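Local coordinates for protein phosphodiesterase (Salpingoeca rosetta, PDB 7D7P) that belongs to the all-helical phosphodiesterases of the HD superfamily and carries bound zinc and magnesium ions, at residues F268-N271 and K272-A276; A343-A346 and E347-I351; G311-G314 and F315-V319; K321-H324 and Q325-Q329. One frame throughout, in Å; residues are numbered along the deposited sequence.

Contact 1 of 4, residues F268-N271 and K272-A276; sequences FESN and KRWSA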
# COMPACT_ATOMS: atom_id res chain seq x y z
N PHE A 268 9.23 -10.79 13.62
CA PHE A 268 9.13 -11.37 12.29
C PHE A 268 9.26 -12.89 12.32
O PHE A 268 8.59 -13.58 11.54
CB PHE A 268 10.18 -10.78 11.35
CG PHE A 268 10.10 -11.34 9.96
CD1 PHE A 268 9.10 -10.94 9.09
CD2 PHE A 268 11.02 -12.29 9.52
CE1 PHE A 268 9.01 -11.47 7.81
CE2 PHE A 268 10.94 -12.82 8.24
CZ PHE A 268 9.93 -12.41 7.39
N GLU A 269 10.11 -13.42 13.19
CA GLU A 269 10.21 -14.87 13.31
C GLU A 269 8.87 -15.48 13.71
O GLU A 269 8.50 -16.56 13.23
CB GLU A 269 11.30 -15.26 14.31
CG GLU A 269 11.62 -16.75 14.30
CD GLU A 269 12.77 -17.10 15.22
OE1 GLU A 269 12.54 -17.24 16.44
OE2 GLU A 269 13.91 -17.25 14.72
N SER A 270 8.13 -14.79 14.57
CA SER A 270 6.78 -15.24 14.91
C SER A 270 5.83 -15.04 13.73
O SER A 270 4.99 -15.90 13.45
CB SER A 270 6.27 -14.50 16.15
OG SER A 270 4.88 -14.68 16.33
N ASN A 271 5.96 -13.91 13.03
CA ASN A 271 5.13 -13.65 11.85
C ASN A 271 5.31 -14.74 10.80
O ASN A 271 4.33 -15.23 10.23
CB ASN A 271 5.49 -12.28 11.26
CG ASN A 271 4.46 -11.78 10.25
OD1 ASN A 271 4.59 -10.67 9.72
ND2 ASN A 271 3.45 -12.59 9.97
N LYS A 272 6.55 -15.16 10.56
CA LYS A 272 6.82 -16.10 9.48
C LYS A 272 6.36 -17.52 9.82
O LYS A 272 5.80 -18.22 8.97
CB LYS A 272 8.31 -16.10 9.14
CG LYS A 272 8.65 -16.86 7.87
CD LYS A 272 10.15 -16.98 7.68
CE LYS A 272 10.49 -17.43 6.27
NZ LYS A 272 9.66 -18.60 5.86
N ARG A 273 6.59 -17.96 11.06
CA ARG A 273 6.23 -19.33 11.43
C ARG A 273 4.72 -19.53 11.41
O ARG A 273 4.24 -20.57 10.94
CB ARG A 273 6.79 -19.67 12.81
CG ARG A 273 8.31 -19.79 12.85
CD ARG A 273 8.81 -19.91 14.28
NE ARG A 273 8.51 -21.22 14.86
CZ ARG A 273 8.71 -21.53 16.14
NH1 ARG A 273 9.20 -20.63 16.98
NH2 ARG A 273 8.41 -22.75 16.58
N TRP A 274 3.96 -18.56 11.92
CA TRP A 274 2.51 -18.70 11.94
C TRP A 274 1.92 -18.55 10.54
O TRP A 274 0.97 -19.25 10.18
CB TRP A 274 1.89 -17.68 12.89
CG TRP A 274 2.03 -18.04 14.34
CD1 TRP A 274 2.98 -17.58 15.21
CD2 TRP A 274 1.20 -18.94 15.08
NE1 TRP A 274 2.78 -18.14 16.45
CE2 TRP A 274 1.70 -18.98 16.40
CE3 TRP A 274 0.09 -19.72 14.76
CZ2 TRP A 274 1.12 -19.76 17.40
CZ3 TRP A 274 -0.49 -20.50 15.75
CH2 TRP A 274 0.03 -20.52 17.05
N SER A 275 2.48 -17.64 9.73
CA SER A 275 1.99 -17.47 8.37
C SER A 275 2.24 -18.71 7.53
O SER A 275 1.41 -19.09 6.70
CB SER A 275 2.64 -16.24 7.72
OG SER A 275 2.11 -15.04 8.25
N ALA A 276 3.39 -19.36 7.72
CA ALA A 276 3.67 -20.61 7.02
C ALA A 276 2.71 -21.71 7.45
O ALA A 276 2.39 -22.60 6.65
CB ALA A 276 5.12 -21.04 7.25
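Asn271 and Ser275, one turn apart near the start of helix 268-291, meet at the carbonyl of the earlier residue. Asn271 O accepts the backbone bond from Ser275 N at 3.1 Å. The serine hydroxyl is folded back beside its own backbone N (chi1 -73°), which leaves Ser275 OG 3.0 Å from the same Asn271 O, though a competing acceptor leaves the use of its proton unsettled. Asn271 turns its CG the other way, beside its carbonyl carbon, and ND2 passes 3.3 Å from Ser275 OG at an angle too poor for a bond. The amide instead reaches across to neighbouring helices: OD1 accepts from Trp348 NE1 and ND2 gives a weak hydrogen bond to Glu312 OE2.

Trp274 holds its indole beside its backbone N (chi1 -77°), so that CD1 presents the ring edge, in plane, to Ser270 O at 3.2 Å. That oxygen also takes the nearly straight bond from Trp274 N (168°). Ser270 OG lies 3.6 Å from Trp274 CD1, and both side chains turn to Asp57, the indole NE1 through a hydrogen bond to OD1 and the hydroxyl weakly to OD2. Toward the other flank, Lys272 CB stands 4.3 Å above one face of the Phe268 ring, displaced toward its rim. Arg273 lays CG 3.3 Å from Glu269 O, while its guanidinium goes on to a salt bridge with Asp60.

Each carbonyl thus takes a backbone N-H with a side chain close by, the indole edge at Ser270 O and the hydroxyl, its bond undecided, at Asn271 O; the polar ends tie the first two turns of helix 268-291 to surrounding loops and helices.

Contact 2 of 4, residues A343-A346 and E347-I351; sequences ANLA and EWKAI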
# COMPACT_ATOMS: atom_id res chain seq x y z
N ALA A 343 7.86 -2.91 10.03
CA ALA A 343 9.08 -3.71 10.03
C ALA A 343 8.85 -5.07 9.39
O ALA A 343 9.68 -5.54 8.60
CB ALA A 343 9.62 -3.86 11.46
N ASN A 344 7.74 -5.72 9.72
CA ASN A 344 7.41 -7.00 9.09
C ASN A 344 7.12 -6.82 7.60
O ASN A 344 7.53 -7.64 6.78
CB ASN A 344 6.22 -7.65 9.79
CG ASN A 344 6.56 -8.13 11.19
OD1 ASN A 344 7.70 -8.50 11.47
ND2 ASN A 344 5.56 -8.14 12.07
N LEU A 345 6.39 -5.75 7.25
CA LEU A 345 6.12 -5.48 5.84
C LEU A 345 7.41 -5.28 5.05
O LEU A 345 7.55 -5.79 3.93
CB LEU A 345 5.21 -4.26 5.71
CG LEU A 345 4.84 -3.84 4.29
CD1 LEU A 345 4.13 -4.97 3.55
CD2 LEU A 345 3.98 -2.58 4.31
N ALA A 346 8.36 -4.53 5.62
CA ALA A 346 9.64 -4.34 4.95
C ALA A 346 10.41 -5.65 4.82
O ALA A 346 11.14 -5.84 3.83
CB ALA A 346 10.48 -3.31 5.71
N GLU A 347 10.26 -6.55 5.78
CA GLU A 347 10.95 -7.84 5.70
C GLU A 347 10.35 -8.71 4.60
O GLU A 347 11.09 -9.32 3.82
CB GLU A 347 10.90 -8.55 7.05
CG GLU A 347 12.04 -9.52 7.28
CD GLU A 347 13.33 -8.81 7.66
OE1 GLU A 347 13.36 -8.17 8.74
OE2 GLU A 347 14.30 -8.89 6.88
N TRP A 348 9.02 -8.79 4.53
CA TRP A 348 8.39 -9.59 3.49
C TRP A 348 8.72 -9.05 2.10
O TRP A 348 8.91 -9.83 1.15
CB TRP A 348 6.87 -9.62 3.69
CG TRP A 348 6.42 -10.45 4.87
CD1 TRP A 348 5.78 -10.00 5.99
CD2 TRP A 348 6.57 -11.86 5.03
NE1 TRP A 348 5.53 -11.05 6.84
CE2 TRP A 348 6.00 -12.20 6.28
CE3 TRP A 348 7.13 -12.88 4.25
CZ2 TRP A 348 5.97 -13.51 6.76
CZ3 TRP A 348 7.10 -14.18 4.73
CH2 TRP A 348 6.52 -14.48 5.97
N LYS A 349 8.81 -7.73 1.96
CA LYS A 349 9.15 -7.14 0.67
C LYS A 349 10.59 -7.44 0.27
O LYS A 349 10.89 -7.57 -0.92
CB LYS A 349 8.92 -5.63 0.70
CG LYS A 349 7.44 -5.24 0.75
CD LYS A 349 7.27 -3.73 0.82
CE LYS A 349 7.78 -3.05 -0.43
NZ LYS A 349 7.59 -1.57 -0.37
N ALA A 350 11.50 -7.56 1.25
CA ALA A 350 12.86 -7.96 0.93
C ALA A 350 12.91 -9.40 0.42
O ALA A 350 13.68 -9.71 -0.50
CB ALA A 350 13.76 -7.80 2.16
N ILE A 351 12.09 -10.28 1.00
CA ILE A 351 12.03 -11.66 0.53
C ILE A 351 11.43 -11.73 -0.87
O ILE A 351 11.94 -12.46 -1.74
CB ILE A 351 11.24 -12.53 1.53
CG1 ILE A 351 11.94 -12.54 2.89
CG2 ILE A 351 11.06 -13.94 0.99
CD1 ILE A 351 11.13 -13.20 3.98
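Residues 343-346 hand their carbonyls to the amides of 347-350 in four regular i to i+4 bonds, the shortest being Trp348 N to Asn344 O at 2.9 Å, which is also the straightest (167°). The indole also lies close to that carbonyl: with CG beside the backbone N (chi1 -72°) it folds back along the helix, and CD1 comes 3.0 Å from Asn344 O, obliquely to the ring. The amide of Asn344 points elsewhere, its ND2 giving hydrogen bonds to the backbone oxygens of Pro264 and Lys266.

On the next ridge Lys349 runs back over Leu345. Its CG lies 3.2 Å from Leu345 O, and its CD reaches 4.2 Å from Leu345 CG, a loose aliphatic contact; the bend at chi3 (64°) then leads the chain away toward solvent. Of the Glu347 side chain it is CB that comes close, 3.5 Å from Asn344 O, and its carboxylate leads off from the turn.

Ala343, Ala346, Glu347, Lys349 and Ala350 are exposed, whereas Asn344, Leu345 and Trp348 are buried. Trp348 meets Phe268 edge-to-face and also packs on Ala309 of helix 305-330, while Leu345 rests on Asn317 of that same helix. This is the division of an amphipathic helix, here the C-terminal helix 336-359 packed against helices 268-291 and 305-330 of the all-helical phosphodiesterase fold.

Contact 3 of 4, residues G311-G314 and F315-V319; sequences GEIG and FINFV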
# COMPACT_ATOMS: atom_id res chain seq x y z
N GLY A 311 1.66 -13.03 -0.42
CA GLY A 311 0.38 -13.00 0.26
C GLY A 311 0.41 -12.12 1.50
O GLY A 311 -0.58 -11.44 1.82
N GLU A 312 1.53 -12.13 2.23
CA GLU A 312 1.64 -11.31 3.43
C GLU A 312 1.68 -9.82 3.10
O GLU A 312 1.10 -9.00 3.81
CB GLU A 312 2.88 -11.71 4.23
CG GLU A 312 2.69 -12.96 5.08
CD GLU A 312 1.66 -12.76 6.18
OE1 GLU A 312 0.63 -13.47 6.15
OE2 GLU A 312 1.89 -11.91 7.06
N ILE A 313 2.38 -9.46 2.02
CA ILE A 313 2.46 -8.06 1.62
C ILE A 313 1.07 -7.52 1.29
O ILE A 313 0.69 -6.42 1.71
CB ILE A 313 3.42 -7.89 0.43
CG1 ILE A 313 4.85 -8.23 0.85
CG2 ILE A 313 3.35 -6.47 -0.12
CD1 ILE A 313 5.77 -8.51 -0.32
N GLY A 314 0.29 -8.29 0.53
CA GLY A 314 -1.06 -7.86 0.20
C GLY A 314 -1.98 -7.82 1.41
O GLY A 314 -2.78 -6.90 1.56
N PHE A 315 -1.87 -8.82 2.28
CA PHE A 315 -2.72 -8.87 3.47
C PHE A 315 -2.41 -7.72 4.42
O PHE A 315 -3.31 -7.15 5.03
CB PHE A 315 -2.56 -10.21 4.17
CG PHE A 315 -3.46 -10.39 5.37
CD1 PHE A 315 -4.84 -10.38 5.22
CD2 PHE A 315 -2.92 -10.57 6.63
CE1 PHE A 315 -5.66 -10.54 6.32
CE2 PHE A 315 -3.74 -10.74 7.73
CZ PHE A 315 -5.11 -10.72 7.58
N ILE A 316 -1.13 -7.36 4.54
CA ILE A 316 -0.75 -6.26 5.42
C ILE A 316 -1.13 -4.92 4.79
O ILE A 316 -1.65 -4.03 5.48
CB ILE A 316 0.75 -6.34 5.74
CG1 ILE A 316 1.03 -7.52 6.68
CG2 ILE A 316 1.24 -5.04 6.35
CD1 ILE A 316 2.50 -7.84 6.82
N ASN A 317 -0.90 -4.76 3.49
CA ASN A 317 -1.11 -3.46 2.86
C ASN A 317 -2.58 -3.08 2.77
O ASN A 317 -2.92 -1.90 2.86
CB ASN A 317 -0.48 -3.43 1.47
CG ASN A 317 0.87 -2.73 1.45
OD1 ASN A 317 1.21 -1.99 2.37
ND2 ASN A 317 1.64 -2.96 0.40
N PHE A 318 -3.47 -4.06 2.60
CA PHE A 318 -4.87 -3.77 2.35
C PHE A 318 -5.80 -4.15 3.50
O PHE A 318 -6.96 -3.72 3.49
CB PHE A 318 -5.34 -4.48 1.07
CG PHE A 318 -4.82 -3.86 -0.19
CD1 PHE A 318 -5.22 -2.60 -0.57
CD2 PHE A 318 -3.91 -4.54 -0.98
CE1 PHE A 318 -4.73 -2.02 -1.73
CE2 PHE A 318 -3.42 -3.97 -2.14
CZ PHE A 318 -3.83 -2.71 -2.52
N VAL A 319 -5.34 -4.92 4.48
CA VAL A 319 -6.22 -5.35 5.57
C VAL A 319 -5.69 -4.90 6.92
O VAL A 319 -6.38 -4.22 7.68
CB VAL A 319 -6.43 -6.87 5.54
CG1 VAL A 319 -7.33 -7.30 6.69
CG2 VAL A 319 -7.03 -7.31 4.21
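Ile316 lies back over the preceding turn at Glu312, whose carbonyl touches nearly the whole length of its longer branch. CB begins the contact, 3.3 Å from Glu312 O. With CG1 beside the backbone N (chi1 -71°), the next atom comes slightly nearer, Ile316 CG1 to Glu312 O being 3.2 Å. The branch continues extended (chi2 168°), and its tip CD1 stays 3.5 Å from Glu312 O while also meeting the carboxylate, 4.1 Å from Glu312 OE2. Glu312 comes to this point because its chain bends at chi2 (-65°), and the two side chains meet at a slant. The same Glu312 O accepts Ile316 N at 2.9 Å, so it is bonded by the amide and flanked by CG1 and CD1 of Ile316.

Ile313 and Asn317 instead run abreast in one direction, with Ile313 CG2 3.9 Å from Asn317 ND2. The CB of Asn317 lies 3.2 Å from Ile313 O. Gly314 has no side chain; its carbonyl takes the amide of Phe318 and faces the edge of that ring, near its plane, with Phe318 CD2 3.6 Å from Gly314 O. Phe315 touches Gly311 O with its CB, and its ring leads away.

Outside the segments, Ile316 packs on Ile341, while Glu312 and Ile313 pack on Trp348, all on helix 336-359. The regular pattern loosens over residues 316-319, a wider pi-type turn in which the bond from Val319 N to Phe315 O is weak, a local irregularity within the long helix 305-330.

Contact 4 of 4, residues K321-H324 and Q325-Q329; sequences KPWH and QQLSQ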
# COMPACT_ATOMS: atom_id res chain seq x y z
N LYS A 321 -2.77 -3.05 7.86
CA LYS A 321 -2.32 -1.66 8.02
C LYS A 321 -3.47 -0.67 8.04
O LYS A 321 -3.49 0.19 8.94
CB LYS A 321 -1.30 -1.32 6.92
CG LYS A 321 -0.52 -0.04 7.16
CD LYS A 321 0.71 0.01 6.27
CE LYS A 321 1.57 1.23 6.57
NZ LYS A 321 2.90 1.14 5.89
N PRO A 322 -4.43 -0.69 7.11
CA PRO A 322 -5.56 0.25 7.23
C PRO A 322 -6.37 0.04 8.50
O PRO A 322 -6.93 1.01 9.03
CB PRO A 322 -6.40 -0.04 5.97
CG PRO A 322 -5.45 -0.67 5.02
CD PRO A 322 -4.53 -1.49 5.87
N TRP A 323 -6.45 -1.19 9.00
CA TRP A 323 -7.16 -1.44 10.25
C TRP A 323 -6.48 -0.75 11.42
O TRP A 323 -7.12 -0.01 12.18
CB TRP A 323 -7.26 -2.95 10.50
CG TRP A 323 -7.91 -3.31 11.81
CD1 TRP A 323 -7.28 -3.60 12.99
CD2 TRP A 323 -9.32 -3.43 12.07
NE1 TRP A 323 -8.20 -3.89 13.96
CE2 TRP A 323 -9.46 -3.79 13.42
CE3 TRP A 323 -10.46 -3.26 11.29
CZ2 TRP A 323 -10.71 -3.99 14.01
CZ3 TRP A 323 -11.70 -3.46 11.88
CH2 TRP A 323 -11.81 -3.82 13.23
N HIS A 324 -5.17 -0.95 11.56
CA HIS A 324 -4.44 -0.39 12.70
C HIS A 324 -4.24 1.12 12.57
O HIS A 324 -4.03 1.79 13.59
CB HIS A 324 -3.10 -1.09 12.86
CG HIS A 324 -3.18 -2.39 13.59
ND1 HIS A 324 -2.90 -2.51 14.93
CD2 HIS A 324 -3.54 -3.63 13.17
CE1 HIS A 324 -3.06 -3.76 15.31
NE2 HIS A 324 -3.45 -4.46 14.26
N GLN A 325 -4.29 1.66 11.35
CA GLN A 325 -4.27 3.11 11.20
C GLN A 325 -5.52 3.74 11.80
O GLN A 325 -5.45 4.80 12.44
CB GLN A 325 -4.12 3.49 9.73
CG GLN A 325 -2.71 3.34 9.19
CD GLN A 325 -2.61 3.61 7.70
OE1 GLN A 325 -3.52 3.27 6.94
NE2 GLN A 325 -1.51 4.21 7.28
N GLN A 326 -6.68 3.10 11.61
CA GLN A 326 -7.89 3.59 12.26
C GLN A 326 -7.88 3.29 13.75
O GLN A 326 -8.35 4.10 14.56
CB GLN A 326 -9.12 2.98 11.59
CG GLN A 326 -9.35 3.46 10.18
CD GLN A 326 -9.46 4.97 10.10
OE1 GLN A 326 -10.21 5.59 10.85
NE2 GLN A 326 -8.70 5.57 9.19
N LEU A 327 -7.34 2.13 14.14
CA LEU A 327 -7.29 1.77 15.55
C LEU A 327 -6.36 2.71 16.32
O LEU A 327 -6.69 3.15 17.43
CB LEU A 327 -6.85 0.32 15.72
CG LEU A 327 -6.88 -0.24 17.14
CD1 LEU A 327 -8.30 -0.29 17.67
CD2 LEU A 327 -6.24 -1.63 17.19
N SER A 328 -5.20 3.03 15.74
CA SER A 328 -4.27 3.94 16.40
C SER A 328 -4.79 5.37 16.47
O SER A 328 -4.36 6.13 17.33
CB SER A 328 -2.91 3.93 15.68
OG SER A 328 -2.31 2.65 15.76
N GLN A 329 -5.71 5.75 15.58
CA GLN A 329 -6.29 7.09 15.65
C GLN A 329 -7.32 7.20 16.76
O GLN A 329 -7.46 8.27 17.36
CB GLN A 329 -6.92 7.46 14.30
CG GLN A 329 -7.26 8.94 14.17
CD GLN A 329 -6.04 9.81 13.99
OE1 GLN A 329 -4.97 9.34 13.59
NE2 GLN A 329 -6.18 11.10 14.27
O HOH W 1 -2.67 0.29 16.21
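His324 and Ser328 both set their side chains beside the backbone N (chi1 -82° and -64°), which brings imidazole and hydroxyl toward one modelled water, whose position is doubtful because its approach to Ser328 OG is very short. It lies in the plane of the imidazole, at its edge, 3.1 Å from His324 ND1. His324 O receives Ser328 N at 2.7 Å and has Ser328 OG at 2.9 Å, though the hydroxyl proton has another acceptor within reach.

Leu327 differs, with CG beside its carbonyl carbon (chi1 -174°). It keeps level with His324, Leu327 CD2 lying 4.1 Å from His324 ND1, and Leu327 CD2 is also 4.4 Å from Trp323 NE1, oblique to both rings. That indole N-H is bonded to Thr258 OG1, and the ring meets His257 edge-to-face.

Gln325 stretches back over Lys321, its CG 3.3 Å from Lys321 O and its OE1 3.7 Å from Pro322 CA. Pro322, lacking an N-H, kinks the helix, and its carbonyl takes only a weak bond from Gln326 N. Lys321 NZ pairs with Asp342.

Ser328 thus meets His324 O with its amide N-H and, if the hydroxyl proton is used there, also with OG, while Leu327 adds an apolar contact near both rings.

How the contacts relate
Contacts 1, 2 and 3 bring three helices together around one small polar and aromatic cluster, their centres 11 to 14 Å apart. Contact 1 meets contact 3 where Ser275 OG lies 3.0 Å from Glu312 OE1, a probable hydrogen bond. Contact 2 joins both through Trp348, whose CE2 lies 3.5 Å from Phe268 CE1 and 3.6 Å from Glu312 CG. Contacts 3 and 4 are consecutive on helix 305-330, joined by a probable bond from Lys321 N to Ile316 O at 2.8 Å. The zinc ion, held by His111, His146, Asp147 and Asp260, lies about 9 Å from the side chain of Trp274, 11 Å from Phe315 and 13 Å from Trp323.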